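Local coordinates for thiamine pyrophosphokinase (Candida albicans, PDB 2G9Z), which catalyses the transfer of a pyrophosphate group from ATP to thiamine, yielding thiamine pyrophosphate, at residues I21-E26 / D299-K304; L250-V255 / S328-M333; T287-N292 / W303-L308. All blocks are in the same frame, centred on the assembly; numbering follows the deposited sequence.

Contact 1. Residues I21-E26 / D299-K304; sequences IEQVIE and DMRNWK. With VNP (3-[(4-amino-2-methylpyrimidin-5-yl)methyl]-5-(2-{[hydroxy(phosphonoamino)phosphoryl]oxy}ethyl)-4-methyl-1,3-thiazol-3-I um), chain N.
The carbonyl oxygen of Asp299 is held twice by the strand 23-26: Ile25 N donates to Asp299 O at 2.7 Å, nearly straight at 167°, and the CA-H of Val24 leans on the same oxygen. This is an antiparallel beta ladder in which the N-terminal strand pairs with strand 298-301, the first part of the bulged return arm that follows strand 289-294. Gln23 and Arg301 form a second hydrogen-bonded pair, with Val24 and Met300 the non-hydrogen-bonded pair between. At Asn302 a G1 beta bulge, Asn302 and Trp303 both facing Leu291, separates strand 298-301 from strand 303-305.

Past the bulge, a side chain takes over from the ladder. Glu22 runs out extended beyond CG and crosses Lys304 at about a right angle; its OE1 accepts from Lys304 N at 2.9 Å, the donor standing well above the carboxylate plane. The same OE1 lies over one face of the Trp303 indole. Glu22 OE2 is 4.4 Å from Lys304 NZ, beyond a salt bridge, and the ammonium bonds instead to Ser18 O.

Val24, Met300 and Trp303 line the thiamine-analogue pocket. On the indole face opposite Glu22 OE1, the pyrimidine methyl CM2 of VNP sits 3.7 Å from Trp303 CZ2, towards the rim, and Met300 CG, 3.8 Å from CM2, covers the same face. Val24 CG2 approaches Trp303 NE1 obliquely at 3.5 Å. Two residues past Val24, Glu26 OE2 bonds to Tyr152 OH of the second subunit.

The other face of the ladder carries Gln23, Ile25 and Arg301. Arg301 bends at chi2 (-53°), its NE bonds to Ser293 O, and Ile25 CD1 rests over one face of the guanidinium, 3.4 Å from NH1.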
loop_
_atom_site.group_PDB
_atom_site.type_symbol
_atom_site.label_atom_id
_atom_site.label_comp_id
_atom_site.label_asym_id
_atom_site.label_seq_id
_atom_site.Cartn_x
_atom_site.Cartn_y
_atom_site.Cartn_z
ATOM N N ILE A 21 -8.391 27.567 11.721
ATOM C CA ILE A 21 -9.381 26.503 11.624
ATOM C C ILE A 21 -9.029 25.549 10.489
ATOM O O ILE A 21 -8.653 25.980 9.398
ATOM C CB ILE A 21 -10.787 27.073 11.345
ATOM C CG1 ILE A 21 -11.166 28.089 12.423
ATOM C CG2 ILE A 21 -11.810 25.944 11.314
ATOM C CD1 ILE A 21 -12.367 28.939 12.058
ATOM N N GLU A 22 -9.139 24.251 10.756
ATOM C CA GLU A 22 -8.872 23.245 9.738
ATOM C C GLU A 22 -10.181 23.098 8.977
ATOM O O GLU A 22 -11.124 22.474 9.458
ATOM C CB GLU A 22 -8.474 21.919 10.389
ATOM C CG GLU A 22 -7.183 22.005 11.177
ATOM C CD GLU A 22 -6.717 20.658 11.688
ATOM O OE1 GLU A 22 -6.619 19.716 10.873
ATOM O OE2 GLU A 22 -6.440 20.546 12.899
ATOM N N GLN A 23 -10.233 23.684 7.787
ATOM C CA GLN A 23 -11.439 23.669 6.978
ATOM C C GLN A 23 -11.475 22.674 5.824
ATOM O O GLN A 23 -10.450 22.347 5.231
ATOM C CB GLN A 23 -11.685 25.082 6.422
ATOM C CG GLN A 23 -11.981 26.128 7.493
ATOM C CD GLN A 23 -11.938 27.559 6.970
ATOM O OE1 GLN A 23 -12.707 28.414 7.412
ATOM N NE2 GLN A 23 -11.022 27.830 6.046
ATOM N N VAL A 24 -12.681 22.198 5.531
ATOM C CA VAL A 24 -12.935 21.294 4.415
ATOM C C VAL A 24 -14.119 21.921 3.686
ATOM O O VAL A 24 -15.201 22.084 4.255
ATOM C CB VAL A 24 -13.315 19.863 4.872
ATOM C CG1 VAL A 24 -13.731 19.031 3.658
ATOM C CG2 VAL A 24 -12.125 19.204 5.568
ATOM N N ILE A 25 -13.905 22.284 2.428
ATOM C CA ILE A 25 -14.942 22.926 1.633
ATOM C C ILE A 25 -15.492 22.010 0.553
ATOM O O ILE A 25 -14.756 21.569 -0.327
ATOM C CB ILE A 25 -14.388 24.189 0.939
ATOM C CG1 ILE A 25 -13.786 25.134 1.980
ATOM C CG2 ILE A 25 -15.495 24.882 0.148
ATOM C CD1 ILE A 25 -12.949 26.242 1.375
ATOM N N GLU A 26 -16.785 21.719 0.617
ATOM C CA GLU A 26 -17.397 20.881 -0.399
ATOM C C GLU A 26 -17.582 21.755 -1.634
ATOM O O GLU A 26 -18.324 22.738 -1.610
ATOM C CB GLU A 26 -18.734 20.328 0.098
ATOM C CG GLU A 26 -18.570 19.147 1.044
ATOM C CD GLU A 26 -19.867 18.727 1.705
ATOM O OE1 GLU A 26 -20.934 18.919 1.089
ATOM O OE2 GLU A 26 -19.817 18.189 2.835
ATOM N N ASP A 299 -12.035 20.385 -0.762
ATOM C CA ASP A 299 -10.860 21.231 -0.640
ATOM C C ASP A 299 -10.525 21.479 0.811
ATOM O O ASP A 299 -11.409 21.658 1.649
ATOM C CB ASP A 299 -11.058 22.574 -1.363
ATOM C CG ASP A 299 -10.624 22.522 -2.821
ATOM O OD1 ASP A 299 -9.678 21.754 -3.132
ATOM O OD2 ASP A 299 -11.209 23.258 -3.654
ATOM N N MET A 300 -9.233 21.500 1.097
ATOM C CA MET A 300 -8.754 21.707 2.452
ATOM C C MET A 300 -8.090 23.067 2.603
ATOM O O MET A 300 -7.498 23.598 1.664
ATOM C CB MET A 300 -7.755 20.597 2.808
ATOM C CG MET A 300 -8.368 19.195 2.866
ATOM S SD MET A 300 -7.196 17.851 2.458
ATOM C CE MET A 300 -7.200 17.957 0.681
ATOM N N ARG A 301 -8.211 23.636 3.794
ATOM C CA ARG A 301 -7.585 24.910 4.101
ATOM C C ARG A 301 -6.992 24.734 5.490
ATOM O O ARG A 301 -7.709 24.426 6.434
ATOM C CB ARG A 301 -8.616 26.051 4.079
ATOM C CG ARG A 301 -9.283 26.250 2.710
ATOM C CD ARG A 301 -8.237 26.416 1.612
ATOM N NE ARG A 301 -8.745 26.030 0.298
ATOM C CZ ARG A 301 -9.660 26.709 -0.386
ATOM N NH1 ARG A 301 -10.178 27.829 0.116
ATOM N NH2 ARG A 301 -10.069 26.259 -1.565
ATOM N N ASN A 302 -5.675 24.891 5.595
ATOM C CA ASN A 302 -4.977 24.744 6.869
ATOM C C ASN A 302 -5.373 23.440 7.562
ATOM O O ASN A 302 -5.483 23.379 8.787
ATOM C CB ASN A 302 -5.297 25.939 7.766
ATOM C CG ASN A 302 -4.852 27.255 7.151
ATOM O OD1 ASN A 302 -3.668 27.461 6.888
ATOM N ND2 ASN A 302 -5.802 28.148 6.913
ATOM N N TRP A 303 -5.566 22.399 6.756
ATOM C CA TRP A 303 -5.974 21.084 7.237
ATOM C C TRP A 303 -4.751 20.228 7.567
ATOM O O TRP A 303 -3.956 19.904 6.677
ATOM C CB TRP A 303 -6.814 20.408 6.154
ATOM C CG TRP A 303 -7.701 19.314 6.632
ATOM C CD1 TRP A 303 -8.855 19.446 7.348
ATOM C CD2 TRP A 303 -7.539 17.914 6.382
ATOM N NE1 TRP A 303 -9.427 18.213 7.554
ATOM C CE2 TRP A 303 -8.639 17.255 6.972
ATOM C CE3 TRP A 303 -6.573 17.152 5.712
ATOM C CZ2 TRP A 303 -8.800 15.866 6.914
ATOM C CZ3 TRP A 303 -6.731 15.771 5.654
ATOM C CH2 TRP A 303 -7.836 15.144 6.252
ATOM N N LYS A 304 -4.613 19.863 8.842
ATOM C CA LYS A 304 -3.482 19.059 9.315
ATOM C C LYS A 304 -3.719 17.570 9.107
ATOM O O LYS A 304 -4.712 17.016 9.582
ATOM C CB LYS A 304 -3.233 19.309 10.804
ATOM C CG LYS A 304 -3.028 20.761 11.175
ATOM C CD LYS A 304 -2.908 20.925 12.677
ATOM C CE LYS A 304 -2.876 22.392 13.068
ATOM N NZ LYS A 304 -2.879 22.567 14.549
HETATM O O2G VNP N . -16.655 6.536 -2.667
HETATM P PG VNP N . -15.449 5.473 -2.685
HETATM O O3G VNP N . -14.241 6.059 -3.310
HETATM O O1G VNP N . -15.994 4.205 -3.514
HETATM N N3B VNP N . -15.171 4.989 -1.160
HETATM P PB VNP N . -16.499 4.929 -0.227
HETATM O O2B VNP N . -16.151 4.253 1.042
HETATM O O1B VNP N . -17.596 4.352 -1.033
HETATM O O1 VNP N . -16.848 6.474 0.064
HETATM C C7 VNP N . -15.971 7.382 0.743
HETATM C C12 VNP N . -16.868 8.418 1.422
HETATM C C11 VNP N . -16.173 9.599 2.107
HETATM C C10 VNP N . -15.642 10.703 1.188
HETATM C CM4 VNP N . -16.294 11.048 -0.153
HETATM S S1 VNP N . -14.682 9.260 3.100
HETATM C C9 VNP N . -13.994 10.831 2.755
HETATM N N5 VNP N . -14.551 11.324 1.647
HETATM C C7A VNP N . -13.957 12.443 0.897
HETATM C C5A VNP N . -13.126 13.395 1.763
HETATM C C6A VNP N . -11.782 13.512 1.434
HETATM N N1A VNP N . -10.999 14.372 2.059
HETATM C C2A VNP N . -11.479 15.158 3.032
HETATM C CM2 VNP N . -10.554 16.171 3.711
HETATM N N3A VNP N . -12.768 15.076 3.391
HETATM C C4A VNP N . -13.599 14.216 2.783
HETATM N N4A VNP N . -14.872 14.169 3.166
#

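Contact 2. Residues L250-V255 / S328-M333; sequences LLKKGV and SDDIVM
With chi1 at -68°, Asp330 places CG anti to its own carbonyl carbon, and its carboxylate reaches the backbone of Lys252-Lys253. There OD1 accepts from Lys253 N at 2.9 Å, extending the antiparallel ladder of strands 246-251 and 331-336 by a side-chain bond at the point where one chain leaves for the five-stranded sheet and the other arrives from it, in the beta sandwich of the thiamine-binding domain. The other oxygen, OD2, bonds to Asn231 of helix 217-233.

Leu251 and Ile331 are the hydrogen-bonded pair, with Leu251 N to Ile331 O at 2.7 Å and Ile331 N to Leu251 O at 3.0 Å. Their side chains lie side by side, Leu251 CB 3.8 Å from Ile331 CG2, while Leu251 CG packs on Met333 CB. On the other face Leu250, CG anti to its backbone N (chi1 -160°), crosses Asp330 at about a right angle. Its CD1 lies 3.9 Å from Val332 CG2; Tyr228 and Leu227 of helix 217-233 close over this face.

Lys253 stretches out fully extended beside Asp329, and their charged ends are joined through a water that donates to Asp329 OD1 at 2.7 Å and accepts from Lys253 NZ at 3.2 Å.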
loop_
_atom_site.group_PDB
_atom_site.type_symbol
_atom_site.label_atom_id
_atom_site.label_comp_id
_atom_site.label_asym_id
_atom_site.label_seq_id
_atom_site.Cartn_x
_atom_site.Cartn_y
_atom_site.Cartn_z
ATOM N N LEU A 250 4.644 12.349 -5.893
ATOM C CA LEU A 250 4.895 13.170 -4.733
ATOM C C LEU A 250 4.582 14.638 -4.948
ATOM O O LEU A 250 4.948 15.222 -5.965
ATOM C CB LEU A 250 6.359 13.009 -4.309
ATOM C CG LEU A 250 6.750 13.400 -2.883
ATOM C CD1 LEU A 250 6.067 12.466 -1.897
ATOM C CD2 LEU A 250 8.266 13.315 -2.721
ATOM N N LEU A 251 3.873 15.216 -3.991
ATOM C CA LEU A 251 3.570 16.634 -4.024
ATOM C C LEU A 251 4.750 17.186 -3.235
ATOM O O LEU A 251 5.133 16.616 -2.214
ATOM C CB LEU A 251 2.251 16.927 -3.305
ATOM C CG LEU A 251 0.986 16.418 -3.998
ATOM C CD1 LEU A 251 -0.220 16.701 -3.123
ATOM C CD2 LEU A 251 0.835 17.103 -5.351
ATOM N N LYS A 252 5.344 18.272 -3.710
ATOM C CA LYS A 252 6.502 18.829 -3.027
ATOM C C LYS A 252 6.172 19.964 -2.076
ATOM O O LYS A 252 5.276 20.764 -2.337
ATOM C CB LYS A 252 7.526 19.324 -4.048
ATOM C CG LYS A 252 8.021 18.265 -5.029
ATOM C CD LYS A 252 9.243 18.777 -5.770
ATOM C CE LYS A 252 9.867 17.704 -6.656
ATOM N NZ LYS A 252 11.271 18.078 -7.021
ATOM N N LYS A 253 6.908 20.022 -0.970
ATOM C CA LYS A 253 6.739 21.080 0.019
ATOM C C LYS A 253 6.538 22.389 -0.736
ATOM O O LYS A 253 7.331 22.731 -1.615
ATOM C CB LYS A 253 7.995 21.182 0.886
ATOM C CG LYS A 253 7.977 22.306 1.909
ATOM C CD LYS A 253 9.248 22.262 2.749
ATOM C CE LYS A 253 9.224 23.283 3.870
ATOM N NZ LYS A 253 10.497 23.241 4.642
ATOM N N GLY A 254 5.481 23.113 -0.391
ATOM C CA GLY A 254 5.200 24.367 -1.067
ATOM C C GLY A 254 3.953 24.248 -1.927
ATOM O O GLY A 254 3.098 23.402 -1.678
ATOM N N VAL A 255 3.854 25.095 -2.947
ATOM C CA VAL A 255 2.709 25.088 -3.844
ATOM C C VAL A 255 2.913 24.123 -5.014
ATOM O O VAL A 255 3.981 24.078 -5.626
ATOM C CB VAL A 255 2.445 26.508 -4.408
ATOM C CG1 VAL A 255 1.198 26.507 -5.285
ATOM C CG2 VAL A 255 2.276 27.496 -3.264
ATOM N N SER A 328 2.867 21.733 3.677
ATOM C CA SER A 328 3.979 22.148 4.530
ATOM C C SER A 328 5.207 21.247 4.423
ATOM O O SER A 328 6.267 21.577 4.948
ATOM C CB SER A 328 3.528 22.204 5.988
ATOM O OG SER A 328 3.069 20.940 6.417
ATOM N N ASP A 329 5.050 20.112 3.748
ATOM C CA ASP A 329 6.129 19.138 3.557
ATOM C C ASP A 329 5.712 18.171 2.466
ATOM O O ASP A 329 4.522 18.065 2.149
ATOM C CB ASP A 329 6.385 18.345 4.840
ATOM C CG ASP A 329 7.634 18.791 5.559
ATOM O OD1 ASP A 329 8.709 18.794 4.926
ATOM O OD2 ASP A 329 7.540 19.132 6.756
ATOM N N ASP A 330 6.678 17.458 1.897
ATOM C CA ASP A 330 6.371 16.508 0.837
ATOM C C ASP A 330 5.264 15.564 1.291
ATOM O O ASP A 330 5.205 15.167 2.457
ATOM C CB ASP A 330 7.600 15.671 0.458
ATOM C CG ASP A 330 8.695 16.485 -0.224
ATOM O OD1 ASP A 330 8.442 17.640 -0.636
ATOM O OD2 ASP A 330 9.818 15.952 -0.360
ATOM N N ILE A 331 4.381 15.215 0.366
ATOM C CA ILE A 331 3.304 14.296 0.679
ATOM C C ILE A 331 2.888 13.566 -0.586
ATOM O O ILE A 331 2.874 14.134 -1.681
ATOM C CB ILE A 331 2.086 15.032 1.307
ATOM C CG1 ILE A 331 1.022 14.010 1.741
ATOM C CG2 ILE A 331 1.511 16.036 0.316
ATOM C CD1 ILE A 331 -0.151 14.627 2.535
ATOM N N VAL A 332 2.566 12.293 -0.425
ATOM C CA VAL A 332 2.155 11.451 -1.534
ATOM C C VAL A 332 0.721 11.716 -1.976
ATOM O O VAL A 332 -0.159 11.948 -1.153
ATOM C CB VAL A 332 2.246 9.954 -1.150
ATOM C CG1 VAL A 332 1.574 9.095 -2.211
ATOM C CG2 VAL A 332 3.704 9.553 -0.974
ATOM N N MET A 333 0.499 11.676 -3.285
ATOM C CA MET A 333 -0.838 11.829 -3.836
ATOM C C MET A 333 -1.082 10.733 -4.869
ATOM O O MET A 333 -0.207 10.412 -5.674
ATOM C CB MET A 333 -1.030 13.198 -4.506
ATOM C CG MET A 333 -2.371 13.316 -5.239
ATOM S SD MET A 333 -2.814 15.012 -5.737
ATOM C CE MET A 333 -4.551 15.055 -5.332
HETATM O O HOH W 1 10.949 20.168 5.522
#

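Contact 3. Residues T287-N292 / W303-L308; sequences TPIILN and WKTEML. With VNP (3-[(4-amino-2-methylpyrimidin-5-yl)methyl]-5-(2-{[hydroxy(phosphonoamino)phosphoryl]oxy}ethyl)-4-methyl-1,3-thiazol-3-I um), chain N.
Leu291 meets the Trp303 indole at its edge, near the ring plane, with CD1 4.3 Å from CE3, while the two faces of the ring are taken by the ligand side and by Glu22. The second flat group is the Glu306 carboxylate at the far end of the contact, where Pro288 CB approaches its CD to 3.9 Å. This proline follows a cis peptide bond, just before strand 289-294 begins. Glu306 CG stands between its backbone N and carbonyl carbon (chi1 70°), and the chain continues extended to cross Thr287 at about a right angle. There Thr287 OG1 donates to Glu306 OE1 in a weak bond of 3.3 Å, and Asn285 of the second subunit adds another weak one to the same oxygen.

Between these two ends, strands 289-294 and 303-305 pair antiparallel, making the edge of the five-stranded sheet within the thiamine-binding domain; Ile289-Thr305 and Leu291-Trp303 are the hydrogen-bonded pairs and Ile290-Lys304 the non-hydrogen-bonded one. Ile289 N donates to Thr305 O at 2.9 Å, almost straight at 175°, and Thr305 N returns a bond to Ile289 O at 2.8 Å. In the next pair, Leu291 N reaches Trp303 O at 2.8 Å.

The methyl of Thr305 makes the apolar contact on the face that carries Ile289 and Leu291. Thr305 OG1 is anti to the backbone N (chi1 -174°) and bonds to Gln310 O, which leaves CG2 in the crowded position between N and carbonyl carbon. That methyl packs on Leu291 CD1 at 3.7 Å and on Ile289 CB at 3.8 Å, and Ile331 of the neighbouring sheet touches the same threonine. Beyond the ladder, Met307 packs against Leu283 of the second subunit, and Leu308 N bonds to Asn225 OD1 of that subunit.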
loop_
_atom_site.group_PDB
_atom_site.type_symbol
_atom_site.label_atom_id
_atom_site.label_comp_id
_atom_site.label_asym_id
_atom_site.label_seq_id
_atom_site.Cartn_x
_atom_site.Cartn_y
_atom_site.Cartn_z
ATOM N N THR A 287 5.541 14.896 10.383
ATOM C CA THR A 287 4.126 15.045 10.710
ATOM C C THR A 287 3.898 16.078 11.812
ATOM O O THR A 287 4.731 16.242 12.703
ATOM C CB THR A 287 3.539 13.706 11.187
ATOM O OG1 THR A 287 3.924 13.474 12.548
ATOM C CG2 THR A 287 4.075 12.565 10.339
ATOM N N PRO A 288 2.767 16.797 11.754
ATOM C CA PRO A 288 1.739 16.675 10.719
ATOM C C PRO A 288 2.037 17.585 9.530
ATOM O O PRO A 288 2.898 18.464 9.604
ATOM C CB PRO A 288 0.471 17.093 11.446
ATOM C CG PRO A 288 0.970 18.167 12.342
ATOM C CD PRO A 288 2.253 17.575 12.897
ATOM N N ILE A 289 1.313 17.365 8.441
ATOM C CA ILE A 289 1.476 18.157 7.234
ATOM C C ILE A 289 0.238 19.029 7.062
ATOM O O ILE A 289 -0.888 18.541 7.145
ATOM C CB ILE A 289 1.656 17.239 6.002
ATOM C CG1 ILE A 289 3.010 16.528 6.096
ATOM C CG2 ILE A 289 1.544 18.045 4.717
ATOM C CD1 ILE A 289 3.328 15.637 4.926
ATOM N N ILE A 290 0.454 20.324 6.843
ATOM C CA ILE A 290 -0.650 21.261 6.664
ATOM C C ILE A 290 -0.970 21.357 5.183
ATOM O O ILE A 290 -0.082 21.600 4.371
ATOM C CB ILE A 290 -0.288 22.680 7.151
ATOM C CG1 ILE A 290 0.319 22.626 8.552
ATOM C CG2 ILE A 290 -1.537 23.555 7.147
ATOM C CD1 ILE A 290 -0.619 22.132 9.609
ATOM N N LEU A 291 -2.241 21.186 4.838
ATOM C CA LEU A 291 -2.656 21.247 3.442
ATOM C C LEU A 291 -3.658 22.353 3.113
ATOM O O LEU A 291 -4.498 22.728 3.931
ATOM C CB LEU A 291 -3.269 19.908 3.025
ATOM C CG LEU A 291 -2.432 18.629 3.124
ATOM C CD1 LEU A 291 -3.332 17.412 2.908
ATOM C CD2 LEU A 291 -1.317 18.667 2.103
ATOM N N ASN A 292 -3.549 22.862 1.892
ATOM C CA ASN A 292 -4.450 23.870 1.355
ATOM C C ASN A 292 -4.655 23.449 -0.085
ATOM O O ASN A 292 -3.702 23.391 -0.852
ATOM C CB ASN A 292 -3.830 25.268 1.390
ATOM C CG ASN A 292 -3.866 25.886 2.769
ATOM O OD1 ASN A 292 -4.923 25.981 3.393
ATOM N ND2 ASN A 292 -2.707 26.321 3.251
ATOM N N TRP A 303 -5.566 22.399 6.756
ATOM C CA TRP A 303 -5.974 21.084 7.237
ATOM C C TRP A 303 -4.751 20.228 7.567
ATOM O O TRP A 303 -3.956 19.904 6.677
ATOM C CB TRP A 303 -6.814 20.408 6.154
ATOM C CG TRP A 303 -7.701 19.314 6.632
ATOM C CD1 TRP A 303 -8.855 19.446 7.348
ATOM C CD2 TRP A 303 -7.539 17.914 6.382
ATOM N NE1 TRP A 303 -9.427 18.213 7.554
ATOM C CE2 TRP A 303 -8.639 17.255 6.972
ATOM C CE3 TRP A 303 -6.573 17.152 5.712
ATOM C CZ2 TRP A 303 -8.800 15.866 6.914
ATOM C CZ3 TRP A 303 -6.731 15.771 5.654
ATOM C CH2 TRP A 303 -7.836 15.144 6.252
ATOM N N LYS A 304 -4.613 19.863 8.842
ATOM C CA LYS A 304 -3.482 19.059 9.315
ATOM C C LYS A 304 -3.719 17.570 9.107
ATOM O O LYS A 304 -4.712 17.016 9.582
ATOM C CB LYS A 304 -3.233 19.309 10.804
ATOM C CG LYS A 304 -3.028 20.761 11.175
ATOM C CD LYS A 304 -2.908 20.925 12.677
ATOM C CE LYS A 304 -2.876 22.392 13.068
ATOM N NZ LYS A 304 -2.879 22.567 14.549
ATOM N N THR A 305 -2.792 16.924 8.412
ATOM C CA THR A 305 -2.919 15.502 8.135
ATOM C C THR A 305 -1.725 14.680 8.622
ATOM O O THR A 305 -0.578 15.129 8.572
ATOM C CB THR A 305 -3.105 15.253 6.624
ATOM O OG1 THR A 305 -3.366 13.861 6.401
ATOM C CG2 THR A 305 -1.854 15.673 5.847
ATOM N N GLU A 306 -2.008 13.477 9.105
ATOM C CA GLU A 306 -0.958 12.586 9.578
ATOM C C GLU A 306 -1.537 11.210 9.868
ATOM O O GLU A 306 -2.740 11.067 10.083
ATOM C CB GLU A 306 -0.299 13.155 10.846
ATOM C CG GLU A 306 -1.168 13.130 12.100
ATOM C CD GLU A 306 -0.487 13.794 13.292
ATOM O OE1 GLU A 306 0.718 13.543 13.516
ATOM O OE2 GLU A 306 -1.156 14.562 14.011
ATOM N N MET A 307 -0.687 10.190 9.837
ATOM C CA MET A 307 -1.144 8.846 10.143
ATOM C C MET A 307 -1.453 8.893 11.636
ATOM O O MET A 307 -0.791 9.621 12.381
ATOM C CB MET A 307 -0.048 7.823 9.820
ATOM C CG MET A 307 0.224 7.692 8.330
ATOM S SD MET A 307 -1.250 7.246 7.353
ATOM C CE MET A 307 -1.195 5.426 7.455
ATOM N N LEU A 308 -2.460 8.136 12.063
ATOM C CA LEU A 308 -2.897 8.137 13.460
ATOM C C LEU A 308 -3.766 9.374 13.651
ATOM O O LEU A 308 -4.085 9.760 14.771
ATOM C CB LEU A 308 -1.711 8.201 14.428
ATOM C CG LEU A 308 -0.993 6.910 14.815
ATOM C CD1 LEU A 308 -1.809 6.139 15.845
ATOM C CD2 LEU A 308 -0.748 6.094 13.567
HETATM O O2G VNP N . -16.655 6.536 -2.667
HETATM P PG VNP N . -15.449 5.473 -2.685
HETATM O O3G VNP N . -14.241 6.059 -3.310
HETATM O O1G VNP N . -15.994 4.205 -3.514
HETATM N N3B VNP N . -15.171 4.989 -1.160
HETATM P PB VNP N . -16.499 4.929 -0.227
HETATM O O2B VNP N . -16.151 4.253 1.042
HETATM O O1B VNP N . -17.596 4.352 -1.033
HETATM O O1 VNP N . -16.848 6.474 0.064
HETATM C C7 VNP N . -15.971 7.382 0.743
HETATM C C12 VNP N . -16.868 8.418 1.422
HETATM C C11 VNP N . -16.173 9.599 2.107
HETATM C C10 VNP N . -15.642 10.703 1.188
HETATM C CM4 VNP N . -16.294 11.048 -0.153
HETATM S S1 VNP N . -14.682 9.260 3.100
HETATM C C9 VNP N . -13.994 10.831 2.755
HETATM N N5 VNP N . -14.551 11.324 1.647
HETATM C C7A VNP N . -13.957 12.443 0.897
HETATM C C5A VNP N . -13.126 13.395 1.763
HETATM C C6A VNP N . -11.782 13.512 1.434
HETATM N N1A VNP N . -10.999 14.372 2.059
HETATM C C2A VNP N . -11.479 15.158 3.032
HETATM C CM2 VNP N . -10.554 16.171 3.711
HETATM N N3A VNP N . -12.768 15.076 3.391
HETATM C C4A VNP N . -13.599 14.216 2.783
HETATM N N4A VNP N . -14.872 14.169 3.166
#

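How the contacts relate
From the N terminus, residues 21-26 open the loop that contact 1 closes at 299-304, with 272 residues between, a loop that holds most of the chain. Contact 2 starts inside that loop at 250-255 and closes beyond it at 328-333, so the two cross. Contact 3, joining 287-292 to 303-308, nests within the loop of contact 2 and ends on the strand 303-305 that contact 1 also uses. Contacts 1 and 3 meet where Asn292 OD1 probably bonds to Asn302 N; contacts 2 and 3 meet at Ser328 OG and Ile290 N. Together they tie the N-terminal strand, the five-stranded sheet and the antiparallel part of the ten-stranded sheet; contacts 1 and 3 touch the ligand.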